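Local structure of beta-glucoside phosphorylase BglX (Unidentified, 5VQE) at residues 218-223 and 276-281; 167-172 and 224-229; 415-420 and 425-430. The protein probably cleaves beta-glucosides by phosphorolysis, as a family GH3 enzyme with a pocket that binds 2-deoxy-2-fluoroglucose. One frame throughout, in Å; residues are numbered along the deposited sequence.

Overall arrangement
Interactions 1 and 2 are neighbours on one helix, 216-232: its first half meets the end of helix 268-278 in interaction 1, and its second half meets the start of helix 169-184 in interaction 2. Their centres lie about 11 Å apart, they touch through Phe279 and Gln228, and their segments alternate along the chain, so helix 216-232 ties an earlier helix of the TIM-barrel-type N-terminal domain to a later one. Interaction 3 follows in sequence, on the opposite side of the chain's centre, about 43 Å and 36 Å from the other two between centres. It belongs to the six-stranded mixed sheet formed later in the chain, where strand 412-419 leads into helix 429-441.

Interaction 1 of 3, residues 218-223 and 276-281; sequences EWMDTY and RGRFHF
Met220 SD sits at the rim of the Phe279 ring, 3.8 Å from Phe279 CZ and close to the ring plane. This is an edge-on Met-aromatic contact, with the sulfur 4.9 Å from the ring centroid. On the buried side the same ring end also meets Trp219, whose indole brings CZ3 to 4.0 Å from Phe279 CZ, the two side chains crossing obliquely. Trp219 reaches this far because its CG lies anti to the backbone N (chi1 -176°); its NE1 is bonded to Pro196 O, which helps fix the indole, and Tyr223 CB rests against one indole face. Ile274 and Ile231 add further apolar cover to Phe279. Two helices of the TIM-barrel-type domain meet here, 216-232 and 268-278; Phe279 lies near the C-terminal end of the second, one residue before His280 takes up positive phi. The outer side is more open to solvent: bends at chi2 and chi3 swing Met220 CE over one face of the exposed Arg278 guanidinium, 3.7 Å from Arg278 NE and offset toward the rim. Arg278 comes from the opposite direction on an extended chain, and no hydrogen bond spans the two segments. Replacing Met220 by an alanine is likely to leave the Phe279 edge without its sulfur partner and the Arg278 guanidinium freer to turn. Met251 of helix 246-252 touches both Met220 and Arg278.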
ATOM      1  N   GLU A 218       6.391 -23.263  -8.616  1.00 15.74           N
ATOM      2  CA  GLU A 218       6.336 -21.915  -9.173  1.00 15.72           C
ATOM      3  C   GLU A 218       6.278 -20.869  -8.072  1.00 15.28           C
ATOM      4  O   GLU A 218       6.968 -19.844  -8.148  1.00 13.89           O
ATOM      5  CB  GLU A 218       5.125 -21.759 -10.092  1.00 19.42           C
ATOM      6  CG  GLU A 218       5.214 -22.516 -11.408  1.00 23.79           C
ATOM      7  CD  GLU A 218       3.884 -22.554 -12.165  1.00 25.66           C
ATOM      8  OE1 GLU A 218       2.816 -22.345 -11.541  1.00 20.77           O
ATOM      9  OE2 GLU A 218       3.907 -22.801 -13.391  1.00 32.19           O
ATOM     10  N   TRP A 219       5.435 -21.093  -7.054  1.00 13.64           N
ATOM     11  CA  TRP A 219       5.335 -20.143  -5.948  1.00 13.88           C
ATOM     12  C   TRP A 219       6.664 -20.034  -5.219  1.00 12.52           C
ATOM     13  O   TRP A 219       7.167 -18.932  -4.969  1.00 11.30           O
ATOM     14  CB  TRP A 219       4.224 -20.567  -4.979  1.00 14.39           C
ATOM     15  CG  TRP A 219       3.998 -19.574  -3.866  1.00 16.74           C
ATOM     16  CD1 TRP A 219       3.141 -18.520  -3.886  1.00 14.42           C
ATOM     17  CD2 TRP A 219       4.644 -19.539  -2.580  1.00 11.86           C
ATOM     18  NE1 TRP A 219       3.208 -17.829  -2.701  1.00 11.73           N
ATOM     19  CE2 TRP A 219       4.117 -18.438  -1.879  1.00 11.41           C
ATOM     20  CE3 TRP A 219       5.614 -20.330  -1.958  1.00 12.85           C
ATOM     21  CZ2 TRP A 219       4.532 -18.100  -0.589  1.00 11.96           C
ATOM     22  CZ3 TRP A 219       6.022 -19.997  -0.675  1.00 12.60           C
ATOM     23  CH2 TRP A 219       5.481 -18.894  -0.005  1.00 12.93           C
ATOM     24  N   MET A 220       7.266 -21.179  -4.903  1.00 12.69           N
ATOM     25  CA  MET A 220       8.530 -21.174  -4.187  1.00 13.10           C
ATOM     26  C   MET A 220       9.584 -20.370  -4.943  1.00 15.58           C
ATOM     27  O   MET A 220      10.366 -19.632  -4.332  1.00 19.21           O
ATOM     28  CB  MET A 220       8.994 -22.616  -3.951  1.00 18.25           C
ATOM     29  CG  MET A 220       9.995 -22.776  -2.830  1.00 28.47           C
ATOM     30  SD  MET A 220       9.374 -22.143  -1.250  1.00 31.51           S
ATOM     31  CE  MET A 220       8.020 -23.230  -0.892  1.00 23.89           C
ATOM     32  N   ASP A 221       9.607 -20.481  -6.275  1.00 16.48           N
ATOM     33  CA  ASP A 221      10.629 -19.823  -7.086  1.00 15.81           C
ATOM     34  C   ASP A 221      10.396 -18.328  -7.260  1.00 18.26           C
ATOM     35  O   ASP A 221      11.315 -17.629  -7.700  1.00 15.42           O
ATOM     36  CB  ASP A 221      10.707 -20.453  -8.484  1.00 20.85           C
ATOM     37  CG  ASP A 221      11.044 -21.934  -8.457  1.00 22.60           C
ATOM     38  OD1 ASP A 221      11.719 -22.400  -7.514  1.00 22.90           O
ATOM     39  OD2 ASP A 221      10.636 -22.636  -9.405  1.00 30.70           O
ATOM     40  N   THR A 222       9.201 -17.824  -6.955  1.00 17.48           N
ATOM     41  CA  THR A 222       8.903 -16.408  -7.129  1.00 14.78           C
ATOM     42  C   THR A 222       8.565 -15.767  -5.783  1.00 15.93           C
ATOM     43  O   THR A 222       9.425 -15.118  -5.171  1.00 12.95           O
ATOM     44  CB  THR A 222       7.773 -16.237  -8.152  1.00 14.96           C
ATOM     45  OG1 THR A 222       6.599 -16.940  -7.722  1.00 13.98           O
ATOM     46  CG2 THR A 222       8.205 -16.797  -9.507  1.00 15.94           C
ATOM     47  N   TYR A 223       7.335 -15.943  -5.297  1.00 14.33           N
ATOM     48  CA  TYR A 223       6.968 -15.359  -4.005  1.00 14.39           C
ATOM     49  C   TYR A 223       7.873 -15.864  -2.886  1.00 11.32           C
ATOM     50  O   TYR A 223       8.351 -15.079  -2.057  1.00 13.74           O
ATOM     51  CB  TYR A 223       5.499 -15.655  -3.689  1.00 12.91           C
ATOM     52  CG  TYR A 223       4.566 -14.858  -4.556  1.00 13.15           C
ATOM     53  CD1 TYR A 223       4.154 -13.584  -4.182  1.00 16.11           C
ATOM     54  CD2 TYR A 223       4.125 -15.355  -5.775  1.00 15.90           C
ATOM     55  CE1 TYR A 223       3.308 -12.842  -4.993  1.00 13.20           C
ATOM     56  CE2 TYR A 223       3.282 -14.614  -6.584  1.00 13.18           C
ATOM     57  CZ  TYR A 223       2.882 -13.361  -6.186  1.00 13.10           C
ATOM     58  OH  TYR A 223       2.045 -12.624  -6.995  1.00 14.45           O
ATOM     59  N   ARG A 276       7.057 -20.050   9.664  1.00 15.84           N
ATOM     60  CA  ARG A 276       7.841 -20.411  10.843  1.00 14.36           C
ATOM     61  C   ARG A 276       8.755 -21.592  10.554  1.00 16.84           C
ATOM     62  O   ARG A 276       9.919 -21.601  10.968  1.00 17.57           O
ATOM     63  CB  ARG A 276       6.934 -20.747  12.028  1.00 18.19           C
ATOM     64  CG  ARG A 276       6.052 -19.627  12.537  1.00 16.45           C
ATOM     65  CD  ARG A 276       6.848 -18.448  13.046  1.00 14.98           C
ATOM     66  NE  ARG A 276       5.991 -17.471  13.717  1.00 13.40           N
ATOM     67  CZ  ARG A 276       6.306 -16.195  13.920  1.00 12.54           C
ATOM     68  NH1 ARG A 276       7.466 -15.720  13.501  1.00 12.06           N
ATOM     69  NH2 ARG A 276       5.452 -15.387  14.540  1.00 15.88           N
ATOM     70  N   GLY A 277       8.242 -22.600   9.862  1.00 15.80           N
ATOM     71  CA  GLY A 277       8.983 -23.826   9.664  1.00 19.84           C
ATOM     72  C   GLY A 277      10.028 -23.692   8.581  1.00 22.25           C
ATOM     73  O   GLY A 277      11.226 -23.580   8.863  1.00 32.00           O
ATOM     74  N   ARG A 278       9.580 -23.670   7.329  1.00 18.68           N
ATOM     75  CA  ARG A 278      10.519 -23.724   6.211  1.00 19.11           C
ATOM     76  C   ARG A 278      11.387 -22.474   6.131  1.00 19.11           C
ATOM     77  O   ARG A 278      12.597 -22.577   5.902  1.00 17.33           O
ATOM     78  CB  ARG A 278       9.758 -23.928   4.907  1.00 20.46           C
ATOM     79  CG  ARG A 278      10.645 -24.228   3.705  1.00 26.47           C
ATOM     80  CD  ARG A 278       9.823 -24.230   2.415  1.00 31.99           C
ATOM     81  NE  ARG A 278      10.580 -24.718   1.263  1.00 31.51           N
ATOM     82  CZ  ARG A 278      10.303 -25.822   0.570  1.00 35.31           C
ATOM     83  NH1 ARG A 278      11.070 -26.152  -0.459  1.00 39.20           N
ATOM     84  NH2 ARG A 278       9.264 -26.592   0.880  1.00 35.51           N
ATOM     85  N   PHE A 279      10.799 -21.284   6.290  1.00 17.71           N
ATOM     86  CA  PHE A 279      11.556 -20.042   6.142  1.00 15.05           C
ATOM     87  C   PHE A 279      12.135 -19.521   7.452  1.00 16.42           C
ATOM     88  O   PHE A 279      12.894 -18.545   7.426  1.00 19.34           O
ATOM     89  CB  PHE A 279      10.681 -18.935   5.545  1.00 16.74           C
ATOM     90  CG  PHE A 279      10.192 -19.207   4.148  1.00 17.61           C
ATOM     91  CD1 PHE A 279      10.692 -20.259   3.390  1.00 19.40           C
ATOM     92  CD2 PHE A 279       9.232 -18.381   3.583  1.00 15.24           C
ATOM     93  CE1 PHE A 279      10.230 -20.484   2.103  1.00 19.00           C
ATOM     94  CE2 PHE A 279       8.776 -18.597   2.292  1.00 18.30           C
ATOM     95  CZ  PHE A 279       9.274 -19.648   1.554  1.00 17.74           C
ATOM     96  N   HIS A 280      11.774 -20.110   8.588  1.00 14.68           N
ATOM     97  CA  HIS A 280      12.302 -19.700   9.887  1.00 16.98           C
ATOM     98  C   HIS A 280      12.123 -18.198  10.120  1.00 16.51           C
ATOM     99  O   HIS A 280      12.993 -17.527  10.681  1.00 16.36           O
ATOM    100  CB  HIS A 280      13.768 -20.102  10.016  1.00 21.51           C
ATOM    101  CG  HIS A 280      14.015 -21.538   9.674  1.00 18.40           C
ATOM    102  ND1 HIS A 280      13.643 -22.574  10.503  1.00 30.77           N
ATOM    103  CD2 HIS A 280      14.553 -22.113   8.572  1.00 28.63           C
ATOM    104  CE1 HIS A 280      13.962 -23.725   9.937  1.00 32.69           C
ATOM    105  NE2 HIS A 280      14.512 -23.472   8.763  1.00 28.47           N
ATOM    106  N   PHE A 281      10.980 -17.662   9.692  1.00 14.50           N
ATOM    107  CA  PHE A 281      10.652 -16.286  10.036  1.00 12.24           C
ATOM    108  C   PHE A 281      10.424 -16.199  11.535  1.00 14.62           C
ATOM    109  O   PHE A 281       9.673 -16.997  12.109  1.00 13.26           O
ATOM    110  CB  PHE A 281       9.417 -15.804   9.281  1.00 15.10           C
ATOM    111  CG  PHE A 281       9.006 -14.395   9.639  1.00 12.78           C
ATOM    112  CD1 PHE A 281       9.886 -13.345   9.481  1.00 13.39           C
ATOM    113  CD2 PHE A 281       7.739 -14.130  10.134  1.00 13.29           C
ATOM    114  CE1 PHE A 281       9.515 -12.048   9.809  1.00 12.86           C
ATOM    115  CE2 PHE A 281       7.363 -12.831  10.469  1.00 11.92           C
ATOM    116  CZ  PHE A 281       8.258 -11.796  10.304  1.00 12.95           C
TER

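Interaction 2 of 3, residues 167-172 and 224-229; sequences SDPERI and GRIYQA
Glu170 and Arg225 form the charged part of this contact, a salt bridge carried by one hydrogen bond: Arg225 NE donates to Glu170 OE2 over 2.8 Å, at an N-H...O angle of 149°. OE2 accepts on its syn lone pair, and sits somewhat tilted from the guanidinium plane. The carboxylate and guanidinium planes are turned 52° apart, so this is no flat two-bond pairing; Arg225 NH2 stays 3.5 Å from Glu170 OE1. Arg225 reaches across on a chain extended from CG to NE. Glu170 starts out pointing away from helix 216-232, and the bend at its chi2 (-51°) folds the carboxylate back toward the arginine. The pair lies on the outer, more exposed side.

The apolar part lies deeper and centres on Ile226. Its CD1 lies 3.9 Å from Pro169 CB, against the first turn of helix 169-184, while its other branch, CG2, meets Ile172 CG2 at 4.1 Å, the two isoleucines crossing at about a right angle. With its two branches directed to different partners, Ile226 packs against residues three apart, about one turn, along that helix. Ile173, one residue further along, and Ile151 also touch Ile226.

A capping bond organises the start of the first helix. Asp168 occupies the N-cap, and its OD2 takes the backbone N-H of Arg171 at 3.0 Å, met from above the carboxylate plane; Arg171 in turn bridges to Asp120 through NE. Oily residues inside and a salt bridge along the outer margin make this the side-by-side packing of two outer helices of a TIM-barrel-type domain, here at the capped N-terminus of one of them.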
ATOM      1  N   SER A 167       6.629  -6.267 -11.771  1.00 10.53           N
ATOM      2  CA  SER A 167       6.449  -7.696 -11.988  1.00 17.16           C
ATOM      3  C   SER A 167       7.756  -8.478 -11.988  1.00 17.96           C
ATOM      4  O   SER A 167       7.733  -9.681 -12.256  1.00 20.10           O
ATOM      5  CB  SER A 167       5.707  -7.926 -13.305  1.00 18.88           C
ATOM      6  OG  SER A 167       6.427  -7.377 -14.396  1.00 20.93           O
ATOM      7  N   ASP A 168       8.892  -7.839 -11.693  1.00 16.74           N
ATOM      8  CA  ASP A 168      10.170  -8.540 -11.685  1.00 17.38           C
ATOM      9  C   ASP A 168      10.608  -8.838 -10.257  1.00 16.09           C
ATOM     10  O   ASP A 168      10.935  -7.899  -9.509  1.00 13.48           O
ATOM     11  CB  ASP A 168      11.244  -7.723 -12.399  1.00 19.48           C
ATOM     12  CG  ASP A 168      12.595  -8.423 -12.397  1.00 25.72           C
ATOM     13  OD1 ASP A 168      12.698  -9.521 -12.976  1.00 34.52           O
ATOM     14  OD2 ASP A 168      13.551  -7.892 -11.799  1.00 25.46           O
ATOM     15  N   PRO A 169      10.672 -10.104  -9.842  1.00 17.06           N
ATOM     16  CA  PRO A 169      11.055 -10.400  -8.452  1.00 16.48           C
ATOM     17  C   PRO A 169      12.377  -9.791  -8.019  1.00 16.15           C
ATOM     18  O   PRO A 169      12.505  -9.363  -6.868  1.00 14.56           O
ATOM     19  CB  PRO A 169      11.101 -11.932  -8.441  1.00 14.82           C
ATOM     20  CG  PRO A 169      10.080 -12.318  -9.424  1.00 17.18           C
ATOM     21  CD  PRO A 169      10.184 -11.309 -10.535  1.00 17.39           C
ATOM     22  N   GLU A 170      13.378  -9.745  -8.895  1.00 15.15           N
ATOM     23  CA  GLU A 170      14.668  -9.215  -8.468  1.00 15.16           C
ATOM     24  C   GLU A 170      14.576  -7.723  -8.164  1.00 13.49           C
ATOM     25  O   GLU A 170      15.185  -7.244  -7.204  1.00 13.59           O
ATOM     26  CB  GLU A 170      15.735  -9.514  -9.525  1.00 18.44           C
ATOM     27  CG  GLU A 170      15.890 -11.014  -9.808  1.00 20.06           C
ATOM     28  CD  GLU A 170      16.079 -11.839  -8.541  1.00 23.14           C
ATOM     29  OE1 GLU A 170      17.004 -11.525  -7.764  1.00 22.57           O
ATOM     30  OE2 GLU A 170      15.297 -12.793  -8.318  1.00 24.00           O
ATOM     31  N   ARG A 171      13.785  -6.978  -8.938  1.00 13.11           N
ATOM     32  CA  ARG A 171      13.614  -5.555  -8.657  1.00 14.08           C
ATOM     33  C   ARG A 171      12.786  -5.346  -7.390  1.00 14.34           C
ATOM     34  O   ARG A 171      13.080  -4.453  -6.585  1.00 12.11           O
ATOM     35  CB  ARG A 171      12.973  -4.848  -9.856  1.00 15.32           C
ATOM     36  CG  ARG A 171      12.819  -3.351  -9.657  1.00 14.77           C
ATOM     37  CD  ARG A 171      12.378  -2.588 -10.915  1.00 17.06           C
ATOM     38  NE  ARG A 171      13.298  -2.752 -12.042  1.00 15.85           N
ATOM     39  CZ  ARG A 171      13.070  -3.501 -13.118  1.00 23.38           C
ATOM     40  NH1 ARG A 171      11.937  -4.181 -13.255  1.00 15.58           N
ATOM     41  NH2 ARG A 171      13.982  -3.565 -14.081  1.00 27.42           N
ATOM     42  N   ILE A 172      11.751  -6.165  -7.190  1.00  9.99           N
ATOM     43  CA  ILE A 172      10.968  -6.087  -5.960  1.00  9.02           C
ATOM     44  C   ILE A 172      11.876  -6.257  -4.749  1.00 12.20           C
ATOM     45  O   ILE A 172      11.776  -5.505  -3.769  1.00 11.24           O
ATOM     46  CB  ILE A 172       9.840  -7.135  -5.974  1.00 11.98           C
ATOM     47  CG1 ILE A 172       8.839  -6.811  -7.089  1.00 11.66           C
ATOM     48  CG2 ILE A 172       9.117  -7.175  -4.634  1.00  9.95           C
ATOM     49  CD1 ILE A 172       8.002  -8.001  -7.532  1.00 14.92           C
ATOM     50  N   GLY A 224       8.117 -17.173  -2.835  1.00 12.22           N
ATOM     51  CA  GLY A 224       8.961 -17.710  -1.781  1.00 12.44           C
ATOM     52  C   GLY A 224      10.359 -17.120  -1.798  1.00 12.61           C
ATOM     53  O   GLY A 224      10.933 -16.824  -0.747  1.00 15.17           O
ATOM     54  N   ARG A 225      10.919 -16.921  -2.992  1.00 12.16           N
ATOM     55  CA  ARG A 225      12.233 -16.300  -3.102  1.00 13.49           C
ATOM     56  C   ARG A 225      12.235 -14.893  -2.520  1.00 12.45           C
ATOM     57  O   ARG A 225      13.186 -14.500  -1.837  1.00 10.73           O
ATOM     58  CB  ARG A 225      12.662 -16.264  -4.566  1.00 16.56           C
ATOM     59  CG  ARG A 225      14.043 -15.684  -4.805  1.00 20.30           C
ATOM     60  CD  ARG A 225      14.377 -15.716  -6.289  1.00 20.98           C
ATOM     61  NE  ARG A 225      15.605 -14.993  -6.602  1.00 22.41           N
ATOM     62  CZ  ARG A 225      16.828 -15.511  -6.509  1.00 26.11           C
ATOM     63  NH1 ARG A 225      16.999 -16.761  -6.102  1.00 24.83           N
ATOM     64  NH2 ARG A 225      17.885 -14.777  -6.814  1.00 29.60           N
ATOM     65  N   ILE A 226      11.182 -14.120  -2.785  1.00 13.43           N
ATOM     66  CA  ILE A 226      11.104 -12.749  -2.279  1.00 11.91           C
ATOM     67  C   ILE A 226      10.945 -12.746  -0.764  1.00 10.86           C
ATOM     68  O   ILE A 226      11.668 -12.039  -0.046  1.00 11.70           O
ATOM     69  CB  ILE A 226       9.950 -11.994  -2.965  1.00 11.04           C
ATOM     70  CG1 ILE A 226      10.180 -11.932  -4.475  1.00 11.52           C
ATOM     71  CG2 ILE A 226       9.811 -10.591  -2.388  1.00 10.81           C
ATOM     72  CD1 ILE A 226       9.006 -11.376  -5.235  1.00 16.93           C
ATOM     73  N   TYR A 227       9.986 -13.515  -0.250  1.00 10.27           N
ATOM     74  CA  TYR A 227       9.803 -13.561   1.197  1.00 10.50           C
ATOM     75  C   TYR A 227      11.086 -13.991   1.900  1.00 12.50           C
ATOM     76  O   TYR A 227      11.496 -13.367   2.886  1.00 10.79           O
ATOM     77  CB  TYR A 227       8.623 -14.472   1.548  1.00 11.42           C
ATOM     78  CG  TYR A 227       7.333 -13.699   1.458  1.00 12.90           C
ATOM     79  CD1 TYR A 227       6.582 -13.689   0.290  1.00 12.67           C
ATOM     80  CD2 TYR A 227       6.904 -12.914   2.525  1.00 14.89           C
ATOM     81  CE1 TYR A 227       5.427 -12.945   0.198  1.00 15.71           C
ATOM     82  CE2 TYR A 227       5.743 -12.172   2.441  1.00 12.94           C
ATOM     83  CZ  TYR A 227       5.018 -12.182   1.279  1.00 11.59           C
ATOM     84  OH  TYR A 227       3.875 -11.432   1.197  1.00 12.26           O
ATOM     85  N   GLN A 228      11.762 -15.022   1.385  1.00 10.10           N
ATOM     86  CA  GLN A 228      13.019 -15.448   1.993  1.00 13.47           C
ATOM     87  C   GLN A 228      14.036 -14.313   2.013  1.00 13.89           C
ATOM     88  O   GLN A 228      14.733 -14.117   3.014  1.00 13.04           O
ATOM     89  CB  GLN A 228      13.583 -16.668   1.258  1.00 15.07           C
ATOM     90  CG  GLN A 228      12.848 -17.963   1.581  1.00 20.35           C
ATOM     91  CD  GLN A 228      13.415 -19.162   0.844  1.00 27.67           C
ATOM     92  OE1 GLN A 228      13.407 -19.213  -0.388  1.00 31.95           O
ATOM     93  NE2 GLN A 228      13.917 -20.129   1.595  1.00 28.47           N
ATOM     94  N   ALA A 229      14.114 -13.532   0.932  1.00 15.38           N
ATOM     95  CA  ALA A 229      15.115 -12.471   0.858  1.00 14.42           C
ATOM     96  C   ALA A 229      14.847 -11.364   1.870  1.00 15.39           C
ATOM     97  O   ALA A 229      15.786 -10.834   2.478  1.00 12.89           O
ATOM     98  CB  ALA A 229      15.164 -11.889  -0.555  1.00 16.12           C
TER

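Interaction 3 of 3, residues 415-420 and 425-430; sequences LVQATN and GGYLSE
Gln417 OE1 accepts the backbone N-H of Leu428 over 2.8 Å, nearly straight at 167°, with the donor in the carbonyl plane and on a lone pair. The other half of the same amide works in reverse: Gln417 NE2 donates to Gly426 O, also at 2.8 Å and 155°, and that oxygen lies close to the amide plane. Both ends of one side chain thus grip the backbone on either side of Tyr427, whose CA comes to 3.4 Å from OE1. The glutamine gets there with CG anti to the backbone N (chi1 175°) and an extended chain beyond, standing out from strand 412-419 toward the loop.

Apolar atoms close in beside the amide. Leu428 CG lies 3.4 Å from Gln417 OE1, and Leu428 CD1 meets Thr419 OG1 at 3.9 Å, the two side chains reaching tip to tip; the threonine hydroxyl has its hydrogen-bond partners in Asn475 O and Glu421 N. Tyr427 adds its ring edge near Gln417 OE1, while its own hydroxyl bonds to Glu449 and its ring stacks on Trp447.

The contact sits in a beta-alpha-beta unit, strand 412-419, helix 429-441 and strand 444-447, where the loop returns over the strand and Leu428 takes the N-cap position of the helix. With donor and acceptor both engaged, the Gln417 amide is held against flipping, since turning it over would set its NH2 against the Leu428 N-H and its oxygen against Gly426 O.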
ATOM      1  N   LEU A 415      -8.691  18.695 -23.533  1.00 15.69           N
ATOM      2  CA  LEU A 415      -8.182  17.899 -22.424  1.00 16.51           C
ATOM      3  C   LEU A 415      -9.316  17.036 -21.895  1.00 16.99           C
ATOM      4  O   LEU A 415     -10.378  17.554 -21.533  1.00 16.63           O
ATOM      5  CB  LEU A 415      -7.625  18.792 -21.316  1.00 14.46           C
ATOM      6  CG  LEU A 415      -6.979  18.107 -20.104  1.00 15.35           C
ATOM      7  CD1 LEU A 415      -5.831  17.213 -20.534  1.00 18.36           C
ATOM      8  CD2 LEU A 415      -6.493  19.155 -19.102  1.00 19.35           C
ATOM      9  N   VAL A 416      -9.087  15.728 -21.856  1.00 16.97           N
ATOM     10  CA  VAL A 416     -10.114  14.746 -21.529  1.00 15.89           C
ATOM     11  C   VAL A 416      -9.684  14.070 -20.242  1.00 13.99           C
ATOM     12  O   VAL A 416      -8.704  13.312 -20.224  1.00 14.14           O
ATOM     13  CB  VAL A 416     -10.313  13.718 -22.648  1.00 16.43           C
ATOM     14  CG1 VAL A 416     -11.467  12.791 -22.309  1.00 18.95           C
ATOM     15  CG2 VAL A 416     -10.554  14.409 -23.967  1.00 17.66           C
ATOM     16  N   GLN A 417     -10.399  14.352 -19.162  1.00 15.64           N
ATOM     17  CA  GLN A 417     -10.144  13.685 -17.903  1.00 15.20           C
ATOM     18  C   GLN A 417     -10.869  12.351 -17.877  1.00 14.84           C
ATOM     19  O   GLN A 417     -12.019  12.250 -18.306  1.00 15.51           O
ATOM     20  CB  GLN A 417     -10.605  14.548 -16.736  1.00 12.62           C
ATOM     21  CG  GLN A 417     -10.475  13.863 -15.386  1.00 17.16           C
ATOM     22  CD  GLN A 417     -11.015  14.706 -14.270  1.00 16.42           C
ATOM     23  OE1 GLN A 417     -10.283  15.468 -13.639  1.00 19.14           O
ATOM     24  NE2 GLN A 417     -12.312  14.594 -14.027  1.00 20.51           N
ATOM     25  N   ALA A 418     -10.178  11.322 -17.398  1.00 14.24           N
ATOM     26  CA  ALA A 418     -10.777  10.012 -17.162  1.00 17.66           C
ATOM     27  C   ALA A 418     -10.299   9.528 -15.804  1.00 16.45           C
ATOM     28  O   ALA A 418      -9.092   9.405 -15.579  1.00 15.14           O
ATOM     29  CB  ALA A 418     -10.400   9.014 -18.260  1.00 18.06           C
ATOM     30  N   THR A 419     -11.234   9.285 -14.893  1.00 15.01           N
ATOM     31  CA  THR A 419     -10.863   8.924 -13.535  1.00 17.33           C
ATOM     32  C   THR A 419     -12.013   8.183 -12.878  1.00 21.64           C
ATOM     33  O   THR A 419     -13.175   8.328 -13.267  1.00 18.63           O
ATOM     34  CB  THR A 419     -10.489  10.159 -12.702  1.00 19.69           C
ATOM     35  OG1 THR A 419      -9.995   9.746 -11.422  1.00 18.11           O
ATOM     36  CG2 THR A 419     -11.693  11.074 -12.498  1.00 21.17           C
ATOM     37  N   ASN A 420     -11.669   7.390 -11.864  1.00 18.01           N
ATOM     38  CA  ASN A 420     -12.662   6.751 -11.021  1.00 19.89           C
ATOM     39  C   ASN A 420     -12.831   7.465  -9.690  1.00 24.06           C
ATOM     40  O   ASN A 420     -13.612   7.005  -8.853  1.00 25.38           O
ATOM     41  CB  ASN A 420     -12.308   5.272 -10.795  1.00 21.49           C
ATOM     42  CG  ASN A 420     -10.949   5.078 -10.144  1.00 22.61           C
ATOM     43  OD1 ASN A 420     -10.160   6.013 -10.019  1.00 18.09           O
ATOM     44  ND2 ASN A 420     -10.670   3.846  -9.728  1.00 26.51           N
ATOM     45  N   GLY A 425     -16.562  19.443  -7.870  1.00 31.65           N
ATOM     46  CA  GLY A 425     -16.417  20.240  -9.067  1.00 32.89           C
ATOM     47  C   GLY A 425     -16.155  19.446 -10.328  1.00 29.92           C
ATOM     48  O   GLY A 425     -16.124  20.036 -11.414  1.00 34.06           O
ATOM     49  N   GLY A 426     -15.946  18.133 -10.221  1.00 34.80           N
ATOM     50  CA  GLY A 426     -15.793  17.276 -11.372  1.00 30.39           C
ATOM     51  C   GLY A 426     -14.369  17.062 -11.845  1.00 25.39           C
ATOM     52  O   GLY A 426     -14.097  16.040 -12.488  1.00 26.62           O
ATOM     53  N   TYR A 427     -13.449  17.978 -11.553  1.00 22.87           N
ATOM     54  CA  TYR A 427     -12.098  17.911 -12.098  1.00 21.99           C
ATOM     55  C   TYR A 427     -11.075  17.736 -10.987  1.00 21.29           C
ATOM     56  O   TYR A 427     -11.108  18.450  -9.977  1.00 24.11           O
ATOM     57  CB  TYR A 427     -11.781  19.156 -12.930  1.00 24.00           C
ATOM     58  CG  TYR A 427     -12.648  19.271 -14.165  1.00 22.98           C
ATOM     59  CD1 TYR A 427     -12.569  18.331 -15.178  1.00 20.95           C
ATOM     60  CD2 TYR A 427     -13.550  20.315 -14.313  1.00 24.55           C
ATOM     61  CE1 TYR A 427     -13.365  18.428 -16.301  1.00 19.10           C
ATOM     62  CE2 TYR A 427     -14.349  20.418 -15.436  1.00 22.03           C
ATOM     63  CZ  TYR A 427     -14.255  19.473 -16.423  1.00 22.28           C
ATOM     64  OH  TYR A 427     -15.051  19.582 -17.542  1.00 22.17           O
ATOM     65  N   LEU A 428     -10.177  16.777 -11.179  1.00 18.52           N
ATOM     66  CA  LEU A 428      -9.086  16.559 -10.242  1.00 18.84           C
ATOM     67  C   LEU A 428      -8.230  17.812 -10.114  1.00 17.82           C
ATOM     68  O   LEU A 428      -7.922  18.479 -11.105  1.00 20.38           O
ATOM     69  CB  LEU A 428      -8.214  15.399 -10.717  1.00 17.38           C
ATOM     70  CG  LEU A 428      -8.877  14.035 -10.849  1.00 19.37           C
ATOM     71  CD1 LEU A 428      -8.033  13.132 -11.735  1.00 23.27           C
ATOM     72  CD2 LEU A 428      -9.061  13.407  -9.487  1.00 24.93           C
ATOM     73  N   SER A 429      -7.827  18.122  -8.881  1.00 19.64           N
ATOM     74  CA  SER A 429      -6.925  19.246  -8.668  1.00 20.38           C
ATOM     75  C   SER A 429      -5.681  19.125  -9.542  1.00 20.05           C
ATOM     76  O   SER A 429      -5.207  20.115 -10.109  1.00 19.85           O
ATOM     77  CB  SER A 429      -6.545  19.328  -7.190  1.00 21.55           C
ATOM     78  OG  SER A 429      -5.674  20.419  -6.957  1.00 33.53           O
ATOM     79  N   GLU A 430      -5.149  17.911  -9.690  1.00 18.45           N
ATOM     80  CA  GLU A 430      -3.917  17.754 -10.451  1.00 20.19           C
ATOM     81  C   GLU A 430      -4.150  17.950 -11.945  1.00 17.71           C
ATOM     82  O   GLU A 430      -3.239  18.387 -12.660  1.00 18.12           O
ATOM     83  CB  GLU A 430      -3.306  16.382 -10.178  1.00 19.73           C
ATOM     84  CG  GLU A 430      -2.670  16.256  -8.805  1.00 19.95           C
ATOM     85  CD  GLU A 430      -3.681  16.156  -7.691  1.00 21.32           C
ATOM     86  OE1 GLU A 430      -4.837  15.758  -7.950  1.00 20.41           O
ATOM     87  OE2 GLU A 430      -3.313  16.488  -6.548  1.00 26.32           O
TER